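PDB 6R5W: Gp15 protein from Listeria phage PSA, which probably recognises receptors on the Listeria cell surface as the homotrimeric receptor binding protein of the phage, this chain being its C-terminal part. Local coordinates for residues S59-L65 with L77-I82; N86-V92 with I164-E170; W120-A126 with A137-V143. One frame throughout, in Å; residues are numbered along the deposited sequence. Where two conformers were deposited one is given.

Interaction 1: S59-L65 with L77-I82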
loop_
_atom_site.group_PDB
_atom_site.type_symbol
_atom_site.label_atom_id
_atom_site.label_comp_id
_atom_site.label_asym_id
_atom_site.label_seq_id
_atom_site.Cartn_x
_atom_site.Cartn_y
_atom_site.Cartn_z
ATOM N N SER A 59 -5.997 -4.145 -4.448
ATOM C CA SER A 59 -7.358 -3.835 -4.828
ATOM C C SER A 59 -8.354 -4.168 -3.711
ATOM O O SER A 59 -8.139 -5.052 -2.861
ATOM C CB SER A 59 -7.700 -4.574 -6.119
ATOM O OG SER A 59 -6.919 -4.042 -7.206
ATOM N N VAL A 60 -9.427 -3.387 -3.684
ATOM C CA VAL A 60 -10.431 -3.516 -2.632
ATOM C C VAL A 60 -11.391 -4.646 -2.951
ATOM O O VAL A 60 -12.006 -4.681 -4.013
ATOM C CB VAL A 60 -11.163 -2.194 -2.413
ATOM C CG1 VAL A 60 -12.273 -2.333 -1.420
ATOM C CG2 VAL A 60 -10.229 -1.068 -2.029
ATOM N N GLN A 61 -11.606 -5.518 -1.970
ATOM C CA GLN A 61 -12.543 -6.634 -2.020
ATOM C C GLN A 61 -13.774 -6.324 -1.164
ATOM O O GLN A 61 -13.733 -5.467 -0.295
ATOM C CB GLN A 61 -11.865 -7.906 -1.476
ATOM C CG GLN A 61 -10.368 -8.159 -1.774
ATOM C CD GLN A 61 -10.165 -8.775 -3.124
ATOM O OE1 GLN A 61 -9.525 -8.174 -4.003
ATOM N NE2 GLN A 61 -10.675 -9.997 -3.291
ATOM N N SER A 62 -14.909 -7.002 -1.416
ATOM C CA SER A 62 -16.098 -6.761 -0.621
ATOM C C SER A 62 -16.875 -8.050 -0.364
ATOM O O SER A 62 -16.820 -8.979 -1.177
ATOM C CB SER A 62 -17.042 -5.720 -1.279
ATOM O OG SER A 62 -17.721 -6.331 -2.320
ATOM N N VAL A 63 -17.583 -8.088 0.762
ATOM C CA VAL A 63 -18.575 -9.127 1.053
ATOM C C VAL A 63 -19.804 -8.477 1.643
ATOM O O VAL A 63 -19.704 -7.501 2.391
ATOM C CB VAL A 63 -18.090 -10.240 2.047
ATOM C CG1 VAL A 63 -17.002 -10.986 1.488
ATOM C CG2 VAL A 63 -17.737 -9.613 3.432
ATOM N N THR A 64 -21.002 -9.005 1.312
ATOM C CA THR A 64 -22.232 -8.521 1.895
ATOM C C THR A 64 -22.585 -9.283 3.171
ATOM O O THR A 64 -22.393 -10.492 3.227
ATOM C CB THR A 64 -23.406 -8.681 0.912
ATOM O OG1 THR A 64 -23.231 -7.819 -0.190
ATOM C CG2 THR A 64 -24.701 -8.347 1.590
ATOM N N LEU A 65 -23.037 -8.572 4.193
ATOM C CA LEU A 65 -23.401 -9.165 5.468
ATOM C C LEU A 65 -24.920 -9.227 5.597
ATOM O O LEU A 65 -25.621 -8.218 5.368
ATOM C CB LEU A 65 -22.852 -8.337 6.647
ATOM C CG LEU A 65 -21.371 -7.992 6.606
ATOM C CD1 LEU A 65 -21.058 -7.207 7.903
ATOM C CD2 LEU A 65 -20.486 -9.178 6.464
ATOM N N LEU A 77 -25.451 -3.996 4.228
ATOM C CA LEU A 77 -24.314 -4.203 5.134
ATOM C C LEU A 77 -23.187 -4.774 4.308
ATOM O O LEU A 77 -23.309 -5.871 3.779
ATOM C CB LEU A 77 -24.698 -5.136 6.283
ATOM C CG LEU A 77 -25.960 -4.654 6.971
ATOM C CD1 LEU A 77 -26.281 -5.619 8.207
ATOM C CD2 LEU A 77 -25.931 -3.281 7.503
ATOM N N ILE A 78 -22.114 -3.991 4.133
ATOM C CA ILE A 78 -21.001 -4.393 3.287
ATOM C C ILE A 78 -19.703 -4.243 4.057
ATOM O O ILE A 78 -19.450 -3.208 4.671
ATOM C CB ILE A 78 -20.980 -3.582 1.966
ATOM C CG1 ILE A 78 -22.308 -3.845 1.226
ATOM C CG2 ILE A 78 -19.784 -3.992 1.125
ATOM C CD1 ILE A 78 -22.570 -2.931 0.053
ATOM N N ALA A 79 -18.909 -5.267 4.038
ATOM C CA ALA A 79 -17.538 -5.201 4.538
ATOM C C ALA A 79 -16.570 -5.143 3.370
ATOM O O ALA A 79 -16.491 -6.071 2.555
ATOM C CB ALA A 79 -17.231 -6.407 5.436
ATOM N N ARG A 80 -15.787 -4.074 3.315
ATOM C CA ARG A 80 -14.766 -3.932 2.287
ATOM C C ARG A 80 -13.419 -4.170 2.920
ATOM O O ARG A 80 -13.211 -3.829 4.093
ATOM C CB ARG A 80 -14.808 -2.547 1.671
ATOM C CG ARG A 80 -16.147 -2.297 0.990
ATOM C CD ARG A 80 -16.246 -0.934 0.303
ATOM N NE ARG A 80 -17.598 -0.790 -0.351
ATOM C CZ ARG A 80 -18.659 -0.244 0.226
ATOM N NH1 ARG A 80 -18.637 0.224 1.490
ATOM N NH2 ARG A 80 -19.789 -0.125 -0.436
ATOM N N TYR A 81 -12.530 -4.805 2.186
ATOM C CA TYR A 81 -11.253 -5.169 2.808
ATOM C C TYR A 81 -10.100 -5.156 1.817
ATOM O O TYR A 81 -10.276 -5.356 0.605
ATOM C CB TYR A 81 -11.344 -6.519 3.500
ATOM C CG TYR A 81 -11.737 -7.694 2.621
ATOM C CD1 TYR A 81 -13.107 -7.978 2.336
ATOM C CD2 TYR A 81 -10.773 -8.537 2.111
ATOM C CE1 TYR A 81 -13.451 -9.079 1.548
ATOM C CE2 TYR A 81 -11.121 -9.676 1.339
ATOM C CZ TYR A 81 -12.442 -9.909 1.049
ATOM O OH TYR A 81 -12.760 -10.990 0.248
ATOM N N ILE A 82 -8.926 -4.898 2.357
ATOM C CA ILE A 82 -7.721 -4.699 1.569
ATOM C C ILE A 82 -6.608 -5.572 2.124
ATOM O O ILE A 82 -6.344 -5.533 3.327
ATOM C CB ILE A 82 -7.274 -3.237 1.611
ATOM C CG1 ILE A 82 -8.384 -2.296 1.174
ATOM C CG2 ILE A 82 -6.035 -3.008 0.689
ATOM C CD1 ILE A 82 -8.061 -0.722 1.458
HETATM O O HOH W 1 -15.055 -11.264 -1.094
HETATM O O HOH W 2 -27.171 -6.439 4.022
#
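Tyr81 carries CG between its backbone N and carbonyl carbon (chi1 58°), which swings the ring back across the neighbouring strand and under Gln61, whose own CG lies beside its backbone N (chi1 -37°) before the chain folds at chi2. The two residues form a hydrogen-bonded pair of an antiparallel beta hairpin, strand 61-65 running against strand 72-84 at the margin of a four-stranded sheet. Gln61 CB sits over the ring face of Tyr81 in a CH-pi contact, 3.4 Å from the ring centroid, while the Gln61 amide plane is turned 64° from the ring. Val63 CG1 meets the same ring at its edge, 4.0 Å from Tyr81 CE1, and the other methyl, Val63 CG2, packs on Ala79 CB.

The backbone ladder runs through reciprocal bonds between Gln61 and Tyr81 and between Val63 and Ala79. Gln61 N reaches Tyr81 O at 2.9 Å in a nearly straight bond. At the far end Leu65 N bonds to Leu77 O, and a water joins Leu65 O to Leu77 N.

On the opposite sheet face, Ser62 CB approaches Ile78 CG2, which also lies over the guanidinium of Arg80. Beyond the strand start, Val60 CG2 touches Ile82 CG1 at 3.9 Å, close to where Arg87 and Phe84 of the second subunit pack. The Tyr81 ring is further enclosed by edge-to-face contacts with Phe88 and Phe113. Its hydroxyl is tied back to the hairpin through one water, 2.7 Å from Tyr81 OH and 2.9 Å from Ser62 O.

Interaction 2: N86-V92 with I164-E170. With CD (cadmium ion), chain I.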
loop_
_atom_site.group_PDB
_atom_site.type_symbol
_atom_site.label_atom_id
_atom_site.label_comp_id
_atom_site.label_asym_id
_atom_site.label_seq_id
_atom_site.Cartn_x
_atom_site.Cartn_y
_atom_site.Cartn_z
ATOM N N ASN A 86 0.142 -10.394 4.976
ATOM C CA ASN A 86 -0.713 -11.536 5.240
ATOM C C ASN A 86 -1.865 -11.215 6.176
ATOM O O ASN A 86 -2.363 -12.090 6.903
ATOM C CB ASN A 86 0.187 -12.681 5.713
ATOM C CG ASN A 86 0.979 -13.256 4.555
ATOM O OD1 ASN A 86 0.389 -13.714 3.533
ATOM N ND2 ASN A 86 2.279 -13.099 4.622
ATOM N N ARG A 87 -2.329 -9.965 6.158
ATOM C CA ARG A 87 -3.510 -9.590 6.897
ATOM C C ARG A 87 -4.448 -8.869 5.965
ATOM O O ARG A 87 -4.094 -8.565 4.833
ATOM C CB ARG A 87 -3.176 -8.662 8.090
ATOM C CG ARG A 87 -2.178 -9.259 9.166
ATOM C CD ARG A 87 -1.770 -8.130 10.095
ATOM N NE ARG A 87 -0.812 -8.445 11.154
ATOM C CZ ARG A 87 -1.143 -8.718 12.405
ATOM N NH1 ARG A 87 -2.417 -8.797 12.799
ATOM N NH2 ARG A 87 -0.156 -8.917 13.289
ATOM N N PHE A 88 -5.623 -8.549 6.478
ATOM C CA PHE A 88 -6.556 -7.660 5.797
ATOM C C PHE A 88 -6.889 -6.485 6.718
ATOM O O PHE A 88 -7.140 -6.676 7.917
ATOM C CB PHE A 88 -7.859 -8.311 5.411
ATOM C CG PHE A 88 -7.704 -9.495 4.530
ATOM C CD1 PHE A 88 -7.426 -9.330 3.175
ATOM C CD2 PHE A 88 -7.857 -10.780 5.038
ATOM C CE1 PHE A 88 -7.286 -10.438 2.348
ATOM C CE2 PHE A 88 -7.736 -11.877 4.203
ATOM C CZ PHE A 88 -7.425 -11.696 2.875
ATOM N N LEU A 89 -7.045 -5.287 6.109
ATOM C CA LEU A 89 -7.713 -4.179 6.745
ATOM C C LEU A 89 -9.176 -4.245 6.341
ATOM O O LEU A 89 -9.480 -4.270 5.149
ATOM C CB LEU A 89 -7.093 -2.880 6.306
ATOM C CG LEU A 89 -7.753 -1.662 6.923
ATOM C CD1 LEU A 89 -7.481 -1.548 8.445
ATOM C CD2 LEU A 89 -7.163 -0.420 6.190
ATOM N N VAL A 90 -10.065 -4.259 7.323
ATOM C CA VAL A 90 -11.494 -4.465 7.111
ATOM C C VAL A 90 -12.207 -3.170 7.480
ATOM O O VAL A 90 -11.963 -2.600 8.555
ATOM C CB VAL A 90 -12.041 -5.649 7.929
ATOM C CG1 VAL A 90 -13.578 -5.763 7.722
ATOM C CG2 VAL A 90 -11.292 -6.959 7.587
ATOM N N ILE A 91 -13.089 -2.705 6.594
ATOM C CA ILE A 91 -13.827 -1.465 6.804
ATOM C C ILE A 91 -15.312 -1.766 6.622
ATOM O O ILE A 91 -15.777 -2.030 5.497
ATOM C CB ILE A 91 -13.348 -0.343 5.858
ATOM C CG1 ILE A 91 -11.849 -0.077 6.082
ATOM C CG2 ILE A 91 -14.242 0.884 6.015
ATOM C CD1 ILE A 91 -11.220 0.836 5.085
ATOM N N VAL A 92 -16.044 -1.797 7.708
ATOM C CA VAL A 92 -17.478 -2.143 7.674
ATOM C C VAL A 92 -18.284 -0.911 7.273
ATOM O O VAL A 92 -17.893 0.217 7.513
ATOM C CB VAL A 92 -17.958 -2.694 9.047
ATOM C CG1 VAL A 92 -19.392 -3.158 9.022
ATOM C CG2 VAL A 92 -17.044 -3.824 9.473
ATOM N N ILE A 164 -16.581 0.903 12.111
ATOM C CA ILE A 164 -15.931 -0.330 12.532
ATOM C C ILE A 164 -14.840 -0.657 11.507
ATOM O O ILE A 164 -15.125 -1.116 10.389
ATOM C CB ILE A 164 -16.959 -1.462 12.655
ATOM C CG1 ILE A 164 -18.034 -1.090 13.689
ATOM C CG2 ILE A 164 -16.195 -2.748 13.100
ATOM C CD1 ILE A 164 -19.137 -2.039 13.670
ATOM N N ILE A 165 -13.580 -0.475 11.925
ATOM C CA ILE A 165 -12.395 -0.692 11.095
ATOM C C ILE A 165 -11.387 -1.455 11.920
ATOM O O ILE A 165 -11.165 -1.096 13.082
ATOM C CB ILE A 165 -11.774 0.631 10.623
ATOM C CG1 ILE A 165 -12.811 1.362 9.796
ATOM C CG2 ILE A 165 -10.439 0.369 9.911
ATOM C CD1 ILE A 165 -12.357 2.793 9.428
ATOM N N TYR A 166 -10.795 -2.514 11.342
ATOM C CA TYR A 166 -9.867 -3.346 12.128
ATOM C C TYR A 166 -9.003 -4.194 11.189
ATOM O O TYR A 166 -9.314 -4.371 10.011
ATOM C CB TYR A 166 -10.643 -4.254 13.092
ATOM C CG TYR A 166 -11.473 -5.284 12.396
ATOM C CD1 TYR A 166 -12.788 -4.999 11.962
ATOM C CD2 TYR A 166 -10.966 -6.561 12.140
ATOM C CE1 TYR A 166 -13.518 -5.902 11.338
ATOM C CE2 TYR A 166 -11.710 -7.501 11.496
ATOM C CZ TYR A 166 -13.025 -7.182 11.083
ATOM O OH TYR A 166 -13.799 -8.077 10.396
ATOM N N LEU A 167 -7.938 -4.752 11.749
ATOM C CA LEU A 167 -7.056 -5.702 11.087
ATOM C C LEU A 167 -7.302 -7.153 11.526
ATOM O O LEU A 167 -7.530 -7.431 12.694
ATOM C CB LEU A 167 -5.598 -5.349 11.411
ATOM C CG LEU A 167 -5.076 -4.064 10.779
ATOM C CD1 LEU A 167 -3.867 -3.550 11.493
ATOM C CD2 LEU A 167 -4.782 -4.307 9.290
ATOM N N THR A 168 -7.178 -8.071 10.594
ATOM C CA THR A 168 -7.212 -9.511 10.835
ATOM C C THR A 168 -5.839 -10.058 11.277
ATOM O O THR A 168 -4.836 -9.348 11.402
ATOM C CB THR A 168 -7.701 -10.216 9.572
ATOM O OG1 THR A 168 -6.683 -10.020 8.602
ATOM C CG2 THR A 168 -9.072 -9.694 9.127
ATOM N N LYS A 169 -5.824 -11.362 11.601
ATOM C CA LYS A 169 -4.583 -12.035 12.014
ATOM C C LYS A 169 -3.642 -12.333 10.838
ATOM O O LYS A 169 -4.020 -12.313 9.662
ATOM C CB LYS A 169 -4.926 -13.337 12.753
ATOM C CG LYS A 169 -5.621 -13.092 14.067
ATOM C CD LYS A 169 -5.955 -14.476 14.767
ATOM C CE LYS A 169 -5.422 -14.569 16.147
ATOM N NZ LYS A 169 -6.046 -13.588 17.067
ATOM N N GLU A 170 -2.396 -12.632 11.193
ATOM C CA GLU A 170 -1.316 -12.956 10.277
ATOM C C GLU A 170 -1.496 -14.364 9.734
ATOM O O GLU A 170 -1.082 -15.347 10.362
ATOM C CB GLU A 170 -0.010 -12.846 11.039
ATOM C CG GLU A 170 1.083 -12.523 10.155
ATOM C CD GLU A 170 0.902 -11.199 9.668
ATOM O OE1 GLU A 170 0.973 -10.256 10.508
ATOM O OE2 GLU A 170 0.670 -11.079 8.420
HETATM CD CD CD I . 2.830 -9.917 8.673
#
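Arg87 and Glu170 form a salt bridge beside a cadmium ion. Arg87 NE lies 2.6 Å from Glu170 OE1, but the bond is bent and weak (116°), with guanidinium and carboxylate planes 88° apart. Both oxygens of Glu170 bind the metal, OE1 at 2.6 Å and OE2 at 2.5 Å, so OE1 is shared between cadmium and arginine. Arg87 NH1 donates to Thr168 O (2.8 Å) and also to Asp117 OD2.

Backbone bonds are reciprocal between Val90 and Tyr166, and Val92 N reaches Ile164 O. Past the end of strand 165-167, Thr168 N still bonds to Phe88 O, whereas its side chain accepts the return bond: chi1 of 67° brings OG1 to 2.8 Å from Phe88 N.

Among apolar contacts, Val90 CB lies over the Tyr166 ring face, 3.9 Å from its centroid, and Val90 CG2 meets Thr168 CG2. On the other face Leu89 CD1 packs on Ile165 CG2, with Ile91 alongside Ile165.

Strand 87-97 lies between strands 72-84 and 159-167; the Leu89 and Ile165 face meets both other subunits, while Tyr166 reaches strand 122-127 and bonds through OH to Leu114 O.

Interaction 3: W120-A126 with A137-V143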
loop_
_atom_site.group_PDB
_atom_site.type_symbol
_atom_site.label_atom_id
_atom_site.label_comp_id
_atom_site.label_asym_id
_atom_site.label_seq_id
_atom_site.Cartn_x
_atom_site.Cartn_y
_atom_site.Cartn_z
ATOM N N TRP A 120 -10.026 -10.539 22.952
ATOM C CA TRP A 120 -11.348 -10.362 23.527
ATOM C C TRP A 120 -12.060 -9.333 22.643
ATOM O O TRP A 120 -11.561 -8.956 21.573
ATOM C CB TRP A 120 -11.235 -9.904 25.006
ATOM C CG TRP A 120 -12.520 -10.137 25.820
ATOM C CD1 TRP A 120 -13.025 -11.337 26.243
ATOM C CD2 TRP A 120 -13.384 -9.132 26.339
ATOM N NE1 TRP A 120 -14.195 -11.135 26.953
ATOM C CE2 TRP A 120 -14.422 -9.787 27.045
ATOM C CE3 TRP A 120 -13.398 -7.722 26.258
ATOM C CZ2 TRP A 120 -15.471 -9.082 27.676
ATOM C CZ3 TRP A 120 -14.426 -7.031 26.872
ATOM C CH2 TRP A 120 -15.457 -7.731 27.602
ATOM N N ASN A 121 -13.229 -8.906 23.073
ATOM C CA ASN A 121 -13.984 -7.935 22.275
ATOM C C ASN A 121 -13.178 -6.681 22.021
ATOM O O ASN A 121 -12.462 -6.214 22.878
ATOM C CB ASN A 121 -15.264 -7.538 22.994
ATOM C CG ASN A 121 -16.161 -8.688 23.169
ATOM O OD1 ASN A 121 -16.626 -9.251 22.226
ATOM N ND2 ASN A 121 -16.397 -9.070 24.413
ATOM N N LYS A 122 -13.367 -6.078 20.841
ATOM C CA LYS A 122 -12.929 -4.721 20.548
ATOM C C LYS A 122 -14.141 -3.786 20.647
ATOM O O LYS A 122 -15.258 -4.129 20.205
ATOM C CB LYS A 122 -12.314 -4.689 19.150
ATOM C CG LYS A 122 -11.010 -5.546 19.025
ATOM C CD LYS A 122 -10.542 -5.726 17.557
ATOM C CE LYS A 122 -10.100 -4.398 17.013
ATOM N NZ LYS A 122 -8.929 -3.943 17.639
ATOM N N LEU A 123 -13.909 -2.591 21.184
ATOM C CA LEU A 123 -14.985 -1.670 21.548
ATOM C C LEU A 123 -14.990 -0.455 20.625
ATOM O O LEU A 123 -13.988 0.251 20.534
ATOM C CB LEU A 123 -14.838 -1.137 22.978
ATOM C CG LEU A 123 -15.360 -2.015 24.111
ATOM C CD1 LEU A 123 -15.087 -3.463 23.987
ATOM C CD2 LEU A 123 -14.860 -1.404 25.484
ATOM N N TYR A 124 -16.141 -0.154 20.054
ATOM C CA TYR A 124 -16.292 0.968 19.131
ATOM C C TYR A 124 -17.431 1.882 19.524
ATOM O O TYR A 124 -18.530 1.404 19.860
ATOM C CB TYR A 124 -16.577 0.434 17.722
ATOM C CG TYR A 124 -15.424 -0.309 17.100
ATOM C CD1 TYR A 124 -15.246 -1.672 17.307
ATOM C CD2 TYR A 124 -14.458 0.389 16.335
ATOM C CE1 TYR A 124 -14.188 -2.345 16.716
ATOM C CE2 TYR A 124 -13.384 -0.284 15.768
ATOM C CZ TYR A 124 -13.254 -1.632 15.958
ATOM O OH TYR A 124 -12.192 -2.333 15.413
ATOM N N SER A 125 -17.176 3.183 19.411
ATOM C CA SER A 125 -18.221 4.214 19.508
ATOM C C SER A 125 -18.869 4.393 18.133
ATOM O O SER A 125 -18.171 4.544 17.132
ATOM C CB SER A 125 -17.613 5.531 19.958
ATOM O OG SER A 125 -18.642 6.541 19.917
ATOM N N ALA A 126 -20.196 4.343 18.065
ATOM C CA ALA A 126 -20.904 4.435 16.780
ATOM C C ALA A 126 -22.001 5.500 16.900
ATOM O O ALA A 126 -22.612 5.734 17.983
ATOM C CB ALA A 126 -21.528 3.132 16.376
ATOM N N ALA A 137 -23.938 4.674 20.293
ATOM C CA ALA A 137 -23.914 3.254 20.636
ATOM C C ALA A 137 -22.507 2.841 21.045
ATOM O O ALA A 137 -21.497 3.350 20.535
ATOM C CB ALA A 137 -24.404 2.422 19.496
ATOM N N ASN A 138 -22.463 1.897 21.989
ATOM C CA ASN A 138 -21.260 1.130 22.289
ATOM C C ASN A 138 -21.395 -0.224 21.593
ATOM O O ASN A 138 -22.285 -1.025 21.942
ATOM C CB ASN A 138 -21.087 0.926 23.802
ATOM C CG ASN A 138 -20.754 2.210 24.524
ATOM O OD1 ASN A 138 -20.110 3.120 23.994
ATOM N ND2 ASN A 138 -21.203 2.300 25.799
ATOM N N ILE A 139 -20.505 -0.509 20.635
ATOM C CA ILE A 139 -20.579 -1.712 19.825
ATOM C C ILE A 139 -19.326 -2.546 20.102
ATOM O O ILE A 139 -18.209 -2.028 20.059
ATOM C CB ILE A 139 -20.711 -1.399 18.309
ATOM C CG1 ILE A 139 -21.954 -0.549 18.079
ATOM C CG2 ILE A 139 -20.713 -2.681 17.535
ATOM C CD1 ILE A 139 -22.253 -0.294 16.550
ATOM N N TYR A 140 -19.520 -3.832 20.345
ATOM C CA TYR A 140 -18.432 -4.757 20.474
ATOM C C TYR A 140 -18.225 -5.556 19.211
ATOM O O TYR A 140 -19.174 -6.023 18.601
ATOM C CB TYR A 140 -18.650 -5.761 21.599
ATOM C CG TYR A 140 -18.682 -5.254 23.004
ATOM C CD1 TYR A 140 -18.786 -3.932 23.317
ATOM C CD2 TYR A 140 -18.658 -6.187 24.061
ATOM C CE1 TYR A 140 -18.857 -3.498 24.670
ATOM C CE2 TYR A 140 -18.717 -5.772 25.384
ATOM C CZ TYR A 140 -18.850 -4.466 25.674
ATOM O OH TYR A 140 -18.944 -4.041 26.954
ATOM N N LEU A 141 -16.971 -5.707 18.799
ATOM C CA LEU A 141 -16.628 -6.635 17.723
ATOM C C LEU A 141 -16.024 -7.835 18.420
ATOM O O LEU A 141 -14.954 -7.681 19.009
ATOM C CB LEU A 141 -15.609 -6.017 16.759
ATOM C CG LEU A 141 -15.185 -6.907 15.626
ATOM C CD1 LEU A 141 -16.362 -7.205 14.668
ATOM C CD2 LEU A 141 -13.986 -6.387 14.798
ATOM N N SER A 142 -16.657 -9.001 18.314
ATOM C CA SER A 142 -16.185 -10.183 19.051
ATOM C C SER A 142 -15.027 -10.862 18.322
ATOM O O SER A 142 -14.772 -10.626 17.149
ATOM C CB SER A 142 -17.341 -11.183 19.239
ATOM O OG SER A 142 -17.520 -11.947 18.022
ATOM N N VAL A 143 -14.336 -11.781 19.021
ATOM C CA VAL A 143 -13.262 -12.502 18.427
ATOM C C VAL A 143 -13.727 -13.398 17.264
ATOM O O VAL A 143 -12.912 -13.748 16.412
ATOM C CB VAL A 143 -12.474 -13.364 19.453
ATOM C CG1 VAL A 143 -11.811 -12.460 20.471
ATOM C CG2 VAL A 143 -13.361 -14.379 20.099
HETATM O O HOH W 3 -12.434 -8.983 18.733
HETATM O O HOH W 4 -14.963 -11.725 21.871
#
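Leu123 and Tyr140 lie side by side in a non-hydrogen-bonded pair, toward the Lys122-Leu141 end of the antiparallel beta hairpin made by strands 122-127 and 136-141. Leu123 CD1 rests over the Tyr140 ring face in a CH-pi contact, 3.9 Å from the centroid and offset toward the rim. The tyrosine's small chi2 of 13° sets the ring so that CD2 meets the Asn121 amide obliquely, 3.6 Å from Asn121 CG.

The opposite face is compact and largely hydrocarbon between the strands, with the polar ends of Lys122 and Tyr124 leading off to other partners. Ala126 CB meets Ile139 CD1 at 3.5 Å, and Leu141 CB lies at the ring edge of Tyr124, 3.9 Å from CE1. Beneath these side chains, Lys122 with Leu141, Tyr124 with Ile139 and Ala126 with Ala137 each exchange two backbone hydrogen bonds; the shortest, Leu141 N to Lys122 O, is 2.7 Å.

Where the strands give way to loop, the contact is looser and more solvent-rich. Trp120 and Val143 are exposed, and the indole reaches Tyr140 obliquely, with CH2 4.4 Å from Tyr140 CE2. Within 120-126, Asn121 ND2 stands over the indole face. Here waters supplement the last strand bonds and bridge the loop ends: one donates to Trp120 O and Leu141 O, while another donates to Asn121 OD1 at 3.0 Å and accepts from Val143 N at 2.9 Å.

Several polar ends have partners across the trimer, although Tyr124 OH bonds to Ile165 O of its own chain. Paired backbone bonds and hydrocarbon contacts thus hold the two strands together, while Lys122 (salt bridge to Asp162), Asn138 (to Gln136 and Ser130) and Leu123 N (to Asp162) link the hairpin to the third subunit and Ser125 OG links it to Ser125 of both others.

In the fold
From the N terminus, helices 8-15, 24-31 and 36-57 lead to interaction 1, which closes the short loop of the first hairpin. Strand 72-84 then turns into strand 87-97, where interaction 2 begins; backbone pairing of Arg80 with Ile91 and Ile82 with Leu89 joins both contacts in one four-stranded sheet. Interaction 2 closes only when the chain returns at 164-170. The hairpin of interaction 3, in the second four-stranded sheet, opens and closes within that long excursion. Interactions 1 and 3 do not touch, but Tyr166 of interaction 2 packs against Leu141, while Ile165 O meets Tyr124 OH, tying the sheets together.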